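Sensory/regulatory protein rpfC (Xanthomonas campestris pv. campestris, PDB 3M6M) probably relays signals by phosphotransfer, acting as a sensory histidine kinase whose CheY-like receiver domain, the part described here, binds magnesium. Local coordinates at residues V62-H67 with V93-A98. Numbering follows the deposited sequence.
With MG (magnesium ion), chain T.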
loop_
_atom_site.group_PDB
_atom_site.type_symbol
_atom_site.label_atom_id
_atom_site.label_comp_id
_atom_site.label_asym_id
_atom_site.label_seq_id
_atom_site.Cartn_x
_atom_site.Cartn_y
_atom_site.Cartn_z
ATOM N N VAL D 62 -30.841 -5.308 -25.514
ATOM C CA VAL D 62 -31.749 -4.653 -24.571
ATOM C C VAL D 62 -31.552 -3.135 -24.611
ATOM O O VAL D 62 -30.431 -2.642 -24.463
ATOM C CB VAL D 62 -31.550 -5.169 -23.117
ATOM C CG1 VAL D 62 -32.459 -4.424 -22.142
ATOM C CG2 VAL D 62 -31.795 -6.677 -23.029
ATOM N N ILE D 63 -32.646 -2.408 -24.827
ATOM C CA ILE D 63 -32.639 -0.950 -24.752
ATOM C C ILE D 63 -33.311 -0.514 -23.455
ATOM O O ILE D 63 -34.509 -0.737 -23.264
ATOM C CB ILE D 63 -33.358 -0.291 -25.955
ATOM C CG1 ILE D 63 -32.817 -0.841 -27.281
ATOM C CG2 ILE D 63 -33.210 1.227 -25.889
ATOM C CD1 ILE D 63 -33.615 -0.426 -28.509
ATOM N N VAL D 64 -32.532 0.100 -22.568
ATOM C CA VAL D 64 -33.024 0.500 -21.251
ATOM C C VAL D 64 -33.019 2.021 -21.050
ATOM O O VAL D 64 -32.088 2.712 -21.467
ATOM C CB VAL D 64 -32.246 -0.222 -20.104
ATOM C CG1 VAL D 64 -30.821 0.319 -19.956
ATOM C CG2 VAL D 64 -33.007 -0.124 -18.787
ATOM N N ASP D 65 -34.077 2.527 -20.424
ATOM C CA ASP D 65 -34.143 3.920 -20.000
ATOM C C ASP D 65 -33.339 4.067 -18.716
ATOM O O ASP D 65 -33.494 3.268 -17.786
ATOM C CB ASP D 65 -35.601 4.339 -19.775
ATOM C CG ASP D 65 -35.742 5.768 -19.266
ATOM O OD1 ASP D 65 -34.943 6.646 -19.662
ATOM O OD2 ASP D 65 -36.673 6.018 -18.472
ATOM N N LEU D 66 -32.477 5.079 -18.668
ATOM C CA LEU D 66 -31.620 5.292 -17.506
ATOM C C LEU D 66 -32.415 5.625 -16.248
ATOM O O LEU D 66 -32.211 5.002 -15.208
ATOM C CB LEU D 66 -30.561 6.366 -17.778
ATOM C CG LEU D 66 -29.569 6.713 -16.656
ATOM C CD1 LEU D 66 -28.791 5.492 -16.153
ATOM C CD2 LEU D 66 -28.614 7.808 -17.112
ATOM N N HIS D 67 -33.320 6.594 -16.344
ATOM C CA HIS D 67 -34.054 7.045 -15.166
ATOM C C HIS D 67 -35.468 6.487 -15.072
ATOM O O HIS D 67 -36.382 6.922 -15.776
ATOM C CB HIS D 67 -34.019 8.570 -15.046
ATOM C CG HIS D 67 -32.653 9.107 -14.752
ATOM N ND1 HIS D 67 -31.897 9.774 -15.692
ATOM C CD2 HIS D 67 -31.896 9.049 -13.631
ATOM C CE1 HIS D 67 -30.739 10.118 -15.157
ATOM N NE2 HIS D 67 -30.711 9.687 -13.908
ATOM N N VAL D 93 -26.488 -4.398 -23.912
ATOM C CA VAL D 93 -27.404 -3.414 -23.344
ATOM C C VAL D 93 -27.019 -2.003 -23.779
ATOM O O VAL D 93 -25.877 -1.573 -23.590
ATOM C CB VAL D 93 -27.447 -3.482 -21.795
ATOM C CG1 VAL D 93 -28.452 -2.476 -21.242
ATOM C CG2 VAL D 93 -27.789 -4.887 -21.317
ATOM N N VAL D 94 -27.981 -1.296 -24.366
ATOM C CA VAL D 94 -27.820 0.113 -24.718
ATOM C C VAL D 94 -28.731 0.986 -23.849
ATOM O O VAL D 94 -29.909 0.676 -23.656
ATOM C CB VAL D 94 -28.052 0.368 -26.240
ATOM C CG1 VAL D 94 -29.237 -0.431 -26.760
ATOM C CG2 VAL D 94 -28.221 1.857 -26.541
ATOM N N VAL D 95 -28.168 2.071 -23.323
ATOM C CA VAL D 95 -28.886 2.958 -22.411
ATOM C C VAL D 95 -29.417 4.203 -23.130
ATOM O O VAL D 95 -28.751 4.759 -24.009
ATOM C CB VAL D 95 -27.999 3.364 -21.199
ATOM C CG1 VAL D 95 -28.829 4.059 -20.126
ATOM C CG2 VAL D 95 -27.312 2.141 -20.602
ATOM N N LEU D 96 -30.626 4.618 -22.754
ATOM C CA LEU D 96 -31.242 5.845 -23.256
ATOM C C LEU D 96 -31.614 6.776 -22.111
ATOM O O LEU D 96 -32.153 6.330 -21.095
ATOM C CB LEU D 96 -32.506 5.531 -24.059
ATOM C CG LEU D 96 -32.447 4.937 -25.466
ATOM C CD1 LEU D 96 -33.860 4.830 -26.015
ATOM C CD2 LEU D 96 -31.580 5.765 -26.402
ATOM N N SER D 97 -31.330 8.066 -22.283
ATOM C CA SER D 97 -31.778 9.101 -21.342
ATOM C C SER D 97 -31.693 10.507 -21.927
ATOM O O SER D 97 -30.989 10.743 -22.914
ATOM C CB SER D 97 -30.995 9.038 -20.025
ATOM O OG SER D 97 -29.605 9.167 -20.248
ATOM N N ALA D 98 -32.430 11.431 -21.312
ATOM C CA ALA D 98 -32.289 12.857 -21.592
ATOM C C ALA D 98 -31.090 13.405 -20.818
ATOM O O ALA D 98 -30.617 14.512 -21.084
ATOM C CB ALA D 98 -33.556 13.599 -21.219
HETATM MG MG MG T . -37.689 7.842 -17.413
#
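V62 through D65 run parallel to V93 through L96, and the backbone N and O of V94 and L96 bond to V62, V64 and L66. V94 N gives its hydrogen to V62 O and V94 O accepts from V64 N (2.9 Å); L96 N then bonds to V64 O and L96 O receives L66 N (2.7 Å), so the last rung reaches one residue beyond strand 61-65. Each of these carbonyl oxygens also takes a CA-H...O contact, from V93, I63, V95 or D65.

Apolar contacts form on both faces. Branching at CB favours the extended backbone and sets methyls beside the neighbouring strand: I63 and V94 lie side by side, I63 CG1 3.6 Å from V94 CG1, and I63 CG2 meets L96 CD1 at 3.7 Å. On the face of V62, V93 and V95, V64 CG1 sits between its own backbone N and carbonyl carbon (chi1 72°), 3.9 Å from V93 CG1 and 4.0 Å from V95 CG2. Past the strand, L66 CB packs 3.5 Å from S97 CB, a small neighbour whose OG bonds to D99 O.

D65 ends the I63 face at the metal site. D65 OD2 binds magnesium at 2.3 Å, as does H67 O, with D22 contributing OD1; the salt bridge from D65 OD1 to K119 probably helps fix the carboxylate. D65 occupies the strand-end position of the phosphoacceptor aspartate in CheY-like receivers.

Helix 73-85 links the strands in a beta-alpha-beta unit and packs on V64 and V93 through M76, while V62 meets helix 47-56. Strand 61-65 is the middle one of five, beside 16-20; 93-97 lies between it and edge strand 115-118.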